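Local coordinates for protein leucine aminopeptidase 1 (Caenorhabditis elegans, PDB 2HC9) that releases N-terminal amino acids, preferably leucine, from peptides as a zinc-dependent M17 aminopeptidase, and probably acts as a digestive enzyme, at residues Phe111-Glu116 with Ala125-Thr130; Pro118-His123 with Ile148-Asp153. The protein carries 1 engineered substitution. All blocks are in the same frame, centred on the assembly; numbering follows the deposited sequence. Where two conformers were deposited one is given.

Overall arrangement
Both contacts fasten helix 120-128 to the same six-stranded mixed sheet of the N-terminal region, and their centres lie about 7 Å apart. Contact 1 joins strand 108-114 to the C-terminal part of the helix; contact 2 joins the early part of the helix to the later part of strand 145-151. The segments therefore alternate along the chain, the earlier strand pairing with the later half of the helix and the earlier half with the later strand. Between these neighbouring parallel strands, probable hydrogen bonds of 2.9 Å run from Asp149 N to Phe111 O and from Val151 N to Leu113 O. The two contacts thus hold one beta-alpha-beta unit together, away from the zinc and bicarbonate sites.

Contact 1 of 2, residues Phe111-Glu116 with Ala125-Thr130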
loop_
_atom_site.group_PDB
_atom_site.type_symbol
_atom_site.label_atom_id
_atom_site.label_comp_id
_atom_site.label_asym_id
_atom_site.label_seq_id
_atom_site.Cartn_x
_atom_site.Cartn_y
_atom_site.Cartn_z
ATOM N N PHE A 111 -17.115 -4.173 -46.888
ATOM C CA PHE A 111 -18.114 -3.429 -46.089
ATOM C C PHE A 111 -19.100 -2.748 -47.003
ATOM O O PHE A 111 -18.712 -2.035 -47.936
ATOM C CB PHE A 111 -17.480 -2.372 -45.163
ATOM C CG PHE A 111 -16.633 -2.979 -44.078
ATOM C CD1 PHE A 111 -17.164 -3.203 -42.810
ATOM C CD2 PHE A 111 -15.331 -3.403 -44.363
ATOM C CE1 PHE A 111 -16.392 -3.828 -41.822
ATOM C CE2 PHE A 111 -14.545 -4.022 -43.389
ATOM C CZ PHE A 111 -15.067 -4.235 -42.111
ATOM N N VAL A 112 -20.370 -2.945 -46.689
ATOM C CA VAL A 112 -21.425 -2.106 -47.248
ATOM C C VAL A 112 -21.927 -1.190 -46.132
ATOM O O VAL A 112 -22.608 -1.634 -45.196
ATOM C CB VAL A 112 -22.586 -2.926 -47.813
ATOM C CG1 VAL A 112 -23.664 -1.962 -48.349
ATOM C CG2 VAL A 112 -22.079 -3.848 -48.953
ATOM N N LEU A 113 -21.567 0.070 -46.255
ATOM C CA LEU A 113 -21.869 1.080 -45.228
ATOM C C LEU A 113 -23.028 1.968 -45.673
ATOM O O LEU A 113 -22.859 2.846 -46.528
ATOM C CB LEU A 113 -20.621 1.925 -44.930
ATOM C CG LEU A 113 -20.792 3.117 -43.952
ATOM C CD1 LEU A 113 -21.239 2.626 -42.562
ATOM C CD2 LEU A 113 -19.481 3.881 -43.835
ATOM N N PHE A 114 -24.195 1.754 -45.060
ATOM C CA PHE A 114 -25.360 2.618 -45.302
ATOM C C PHE A 114 -25.353 3.759 -44.299
ATOM O O PHE A 114 -25.818 3.608 -43.185
ATOM C CB PHE A 114 -26.652 1.825 -45.127
ATOM C CG PHE A 114 -26.849 0.756 -46.162
ATOM C CD1 PHE A 114 -27.204 1.092 -47.470
ATOM C CD2 PHE A 114 -26.721 -0.589 -45.819
ATOM C CE1 PHE A 114 -27.403 0.095 -48.446
ATOM C CE2 PHE A 114 -26.919 -1.601 -46.779
ATOM C CZ PHE A 114 -27.265 -1.252 -48.096
ATOM N N ALA A 115 -24.811 4.897 -44.685
ATOM C CA ALA A 115 -24.661 5.988 -43.728
ATOM C C ALA A 115 -25.121 7.247 -44.398
ATOM O O ALA A 115 -24.826 7.486 -45.575
ATOM C CB ALA A 115 -23.215 6.107 -43.270
ATOM N N GLU A 116 -25.857 8.056 -43.647
ATOM C CA GLU A 116 -26.204 9.405 -44.052
ATOM C C GLU A 116 -24.959 10.257 -44.078
ATOM O O GLU A 116 -23.993 9.968 -43.374
ATOM C CB GLU A 116 -27.199 10.015 -43.064
ATOM C CG GLU A 116 -28.623 9.550 -43.261
ATOM C CD GLU A 116 -29.458 10.538 -44.054
ATOM O OE1 GLU A 116 -29.310 10.584 -45.293
ATOM O OE2 GLU A 116 -30.270 11.262 -43.433
ATOM N N ALA A 125 -13.984 5.924 -40.315
ATOM C CA ALA A 125 -12.826 5.921 -39.418
ATOM C C ALA A 125 -12.947 4.759 -38.429
ATOM O O ALA A 125 -11.970 4.030 -38.183
ATOM C CB ALA A 125 -12.737 7.237 -38.669
ATOM N N ALA A 126 -14.145 4.589 -37.862
ATOM C CA ALA A 126 -14.377 3.512 -36.894
ATOM C C ALA A 126 -14.058 2.148 -37.507
ATOM O O ALA A 126 -13.478 1.294 -36.828
ATOM C CB ALA A 126 -15.825 3.529 -36.378
ATOM N N ILE A 127 -14.451 1.927 -38.772
ATOM C CA ILE A 127 -14.123 0.636 -39.438
ATOM C C ILE A 127 -12.613 0.498 -39.654
ATOM O O ILE A 127 -12.019 -0.558 -39.375
ATOM C CB ILE A 127 -14.873 0.487 -40.799
ATOM C CG1 ILE A 127 -16.393 0.403 -40.599
ATOM C CG2 ILE A 127 -14.362 -0.727 -41.593
ATOM C CD1 ILE A 127 -17.214 0.597 -41.908
ATOM N N ALA A 128 -11.992 1.568 -40.154
ATOM C CA ALA A 128 -10.553 1.588 -40.394
ATOM C C ALA A 128 -9.754 1.207 -39.147
ATOM O O ALA A 128 -8.778 0.464 -39.242
ATOM C CB ALA A 128 -10.122 2.977 -40.902
ATOM N N ARG A 129 -10.185 1.689 -37.975
ATOM C CA ARG A 129 -9.439 1.463 -36.704
ATOM C C ARG A 129 -9.322 -0.029 -36.378
ATOM O O ARG A 129 -8.444 -0.420 -35.600
ATOM C CB ARG A 129 -10.124 2.128 -35.471
ATOM C CG ARG A 129 -10.496 3.609 -35.575
ATOM C CD ARG A 129 -11.295 4.131 -34.335
ATOM N NE ARG A 129 -12.017 5.401 -34.595
ATOM C CZ ARG A 129 -11.404 6.581 -34.756
ATOM N NH1 ARG A 129 -12.112 7.691 -35.000
ATOM N NH2 ARG A 129 -10.074 6.660 -34.684
ATOM N N THR A 130 -10.233 -0.855 -36.904
ATOM C CA THR A 130 -10.251 -2.274 -36.533
ATOM C C THR A 130 -9.276 -3.093 -37.380
ATOM O O THR A 130 -9.124 -4.285 -37.148
ATOM C CB THR A 130 -11.657 -2.910 -36.686
ATOM O OG1 THR A 130 -12.005 -2.973 -38.084
ATOM C CG2 THR A 130 -12.727 -2.128 -35.849
#
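Ile127 sets its CG2 methyl over one face of the Phe111 ring, and this CH-pi contact carries most of the interface. The methyl carbon lies 3.6 Å from the ring centroid and only 10° off the ring normal. Its distances to the ring carbons confirm the centring: Ile127 CG2 is 3.6 Å from Phe111 CZ and 4.1 Å from Phe111 CG, at opposite ends of the ring. The other branch of Ile127 reaches the ring near its root, where CD1 stands 3.9 Å from Phe111 CD1. That same CD1 also approaches Leu113 CD2, at a looser 4.4 Å.

The first torsion of Ile127 helps account for this pairing. CG2 is anti to the backbone N while CG1 lies beside that N (chi1 -65°), leaving the two branches to meet different parts of the strand. The two side chains pass one another in opposite directions, with CG2 over the ring centre. Behind the methyl, toward the C-terminal part of the helix, Ile127 O accepts from Thr130 N and from Thr130 OG1, the latter at 2.7 Å, in the carbonyl plane and with a C=O...O angle of 149°.

Farther out, Phe111 also packs on Ile21, Val146 and Leu97, and Ile127 on Ile148, whereas Val112 bonds through its backbone to Ile21 and Val23. The contact is thus buried within the beta-alpha-beta unit of strand 108-114, helix 120-128 and strand 145-151, with helix 90-97 beside it and strands 18-25 and 145-151 flanking strand 108-114 in the sheet.

Contact 2 of 2, residues Pro118-His123 with Ile148-Asp153; sequences PDVLSH and IDVVCD
In Val120 and Val150 alike, CG1 is anti to the backbone N (chi1 171° and -180°), and the valines reach toward each other tip to tip between helix and strand. Of Val150 it is CG1 that makes the touch, and it meets both methyls of its partner: Val120 CG2 lies 3.9 Å from Val150 CG1, and Val120 CG1 lies 4.0 Å from the same atom. The near equality of these distances shows that the strand methyl faces the fork of the helix valine and does not lean on one branch alone. Two residues on, Cys152 extends the contact along the segment. Val120 CG2 lies 4.1 Å from both Cys152 CB and Cys152 SG, and this one methyl therefore spans Val150 and Cys152.

No hydrogen bond crosses between the segments; the join is apolar and rests on three side chains, with the nearest pair of CA atoms, those of Val120 and Val150, 7.6 Å apart. The intervening Val151 points away from the helix and packs on Val112 and Phe114 of strand 108-114.

Early in the helical segment, His123 N donates to Asp119 O at 3.0 Å, an i to i-4 bond whose turn includes Val120. CB of Asp119 covers one face of the His123 imidazole near its rim, while the Asp119 carboxylate forms a salt bridge with Lys25. Beyond the segments, Leu163 of helix 157-178 also touches Val120. This is apolar helix-on-sheet packing within a beta-alpha-beta crossover, here the unit 108-114, 120-128 and 145-151, in the M17 N-terminal domain, which is related to macro domains.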
loop_
_atom_site.group_PDB
_atom_site.type_symbol
_atom_site.label_atom_id
_atom_site.label_comp_id
_atom_site.label_asym_id
_atom_site.label_seq_id
_atom_site.Cartn_x
_atom_site.Cartn_y
_atom_site.Cartn_z
ATOM N N PRO A 118 -23.809 13.087 -42.838
ATOM C CA PRO A 118 -23.101 13.536 -41.634
ATOM C C PRO A 118 -22.404 12.421 -40.842
ATOM O O PRO A 118 -21.551 12.725 -40.010
ATOM C CB PRO A 118 -24.216 14.157 -40.784
ATOM C CG PRO A 118 -25.334 14.456 -41.747
ATOM C CD PRO A 118 -25.270 13.302 -42.704
ATOM N N ASP A 119 -22.774 11.161 -41.081
ATOM C CA ASP A 119 -22.197 10.017 -40.368
ATOM C C ASP A 119 -21.004 9.395 -41.064
ATOM O O ASP A 119 -20.269 8.639 -40.436
ATOM C CB ASP A 119 -23.232 8.918 -40.173
ATOM C CG ASP A 119 -24.297 9.282 -39.116
ATOM O OD1 ASP A 119 -24.126 10.297 -38.404
ATOM O OD2 ASP A 119 -25.304 8.559 -39.026
ATOM N N VAL A 120 -20.843 9.651 -42.366
ATOM C CA VAL A 120 -19.911 8.859 -43.174
ATOM C C VAL A 120 -18.483 8.888 -42.615
ATOM O O VAL A 120 -17.854 7.834 -42.473
ATOM C CB VAL A 120 -19.897 9.306 -44.654
ATOM C CG1 VAL A 120 -18.738 8.605 -45.401
ATOM C CG2 VAL A 120 -21.260 8.986 -45.302
ATOM N N LEU A 121 -17.965 10.080 -42.310
ATOM C CA LEU A 121 -16.556 10.180 -41.925
ATOM C C LEU A 121 -16.250 9.379 -40.642
ATOM O O LEU A 121 -15.291 8.618 -40.587
ATOM C CB LEU A 121 -16.166 11.653 -41.748
ATOM C CG LEU A 121 -14.688 11.945 -41.489
ATOM C CD1 LEU A 121 -14.360 13.313 -42.062
ATOM C CD2 LEU A 121 -14.320 11.891 -39.961
ATOM N N SER A 122 -17.066 9.574 -39.604
ATOM C CA SER A 122 -16.845 8.875 -38.329
ATOM C C SER A 122 -17.011 7.372 -38.487
ATOM O O SER A 122 -16.281 6.587 -37.856
ATOM C CB SER A 122 -17.815 9.392 -37.257
ATOM O OG SER A 122 -19.142 9.104 -37.646
ATOM N N HIS A 123 -17.979 6.963 -39.326
ATOM C CA HIS A 123 -18.246 5.536 -39.521
ATOM C C HIS A 123 -17.100 4.870 -40.263
ATOM O O HIS A 123 -16.645 3.785 -39.879
ATOM C CB HIS A 123 -19.561 5.342 -40.289
ATOM C CG HIS A 123 -20.780 5.592 -39.448
ATOM N ND1 HIS A 123 -22.025 5.079 -39.759
ATOM C CD2 HIS A 123 -20.931 6.256 -38.275
ATOM C CE1 HIS A 123 -22.900 5.459 -38.839
ATOM N NE2 HIS A 123 -22.264 6.171 -37.927
ATOM N N ILE A 148 -14.362 -0.520 -48.305
ATOM C CA ILE A 148 -15.497 0.115 -47.635
ATOM C C ILE A 148 -16.313 0.881 -48.673
ATOM O O ILE A 148 -15.932 1.973 -49.123
ATOM C CB ILE A 148 -15.035 1.080 -46.482
ATOM C CG1 ILE A 148 -14.028 0.344 -45.553
ATOM C CG2 ILE A 148 -16.264 1.640 -45.732
ATOM C CD1 ILE A 148 -13.357 1.236 -44.527
ATOM N N ASP A 149 -17.447 0.293 -49.031
ATOM C CA ASP A 149 -18.370 0.872 -50.011
ATOM C C ASP A 149 -19.470 1.662 -49.325
ATOM O O ASP A 149 -20.349 1.113 -48.648
ATOM C CB ASP A 149 -18.959 -0.234 -50.903
ATOM C CG ASP A 149 -17.917 -0.830 -51.853
ATOM O OD1 ASP A 149 -16.751 -0.350 -51.870
ATOM O OD2 ASP A 149 -18.270 -1.774 -52.579
ATOM N N VAL A 150 -19.408 2.970 -49.514
ATOM C CA VAL A 150 -20.312 3.854 -48.831
ATOM C C VAL A 150 -21.502 4.073 -49.759
ATOM O O VAL A 150 -21.325 4.455 -50.922
ATOM C CB VAL A 150 -19.653 5.206 -48.526
ATOM C CG1 VAL A 150 -20.639 6.107 -47.801
ATOM C CG2 VAL A 150 -18.368 5.022 -47.695
ATOM N N VAL A 151 -22.696 3.830 -49.226
ATOM C CA VAL A 151 -23.952 4.086 -49.940
ATOM C C VAL A 151 -24.528 5.381 -49.373
ATOM O O VAL A 151 -25.148 5.396 -48.290
ATOM C CB VAL A 151 -24.953 2.940 -49.726
ATOM C CG1 VAL A 151 -26.252 3.216 -50.496
ATOM C CG2 VAL A 151 -24.340 1.604 -50.169
ATOM N N CYS A 152 -24.269 6.468 -50.087
ATOM C CA CYS A 152 -24.660 7.804 -49.652
ATOM C C CYS A 152 -24.710 8.695 -50.888
ATOM O O CYS A 152 -23.694 8.862 -51.564
ATOM C CB CYS A 152 -23.653 8.363 -48.631
ATOM S SG CYS A 152 -23.965 10.092 -48.113
ATOM N N ASP A 153 -25.887 9.274 -51.145
ATOM C CA ASP A 153 -26.160 10.125 -52.319
ATOM C C ASP A 153 -25.140 11.241 -52.531
ATOM O O ASP A 153 -24.673 11.473 -53.644
ATOM C CB ASP A 153 -27.538 10.790 -52.179
ATOM C CG ASP A 153 -28.686 9.820 -52.357
ATOM O OD1 ASP A 153 -28.568 8.882 -53.175
ATOM O OD2 ASP A 153 -29.724 10.012 -51.679
#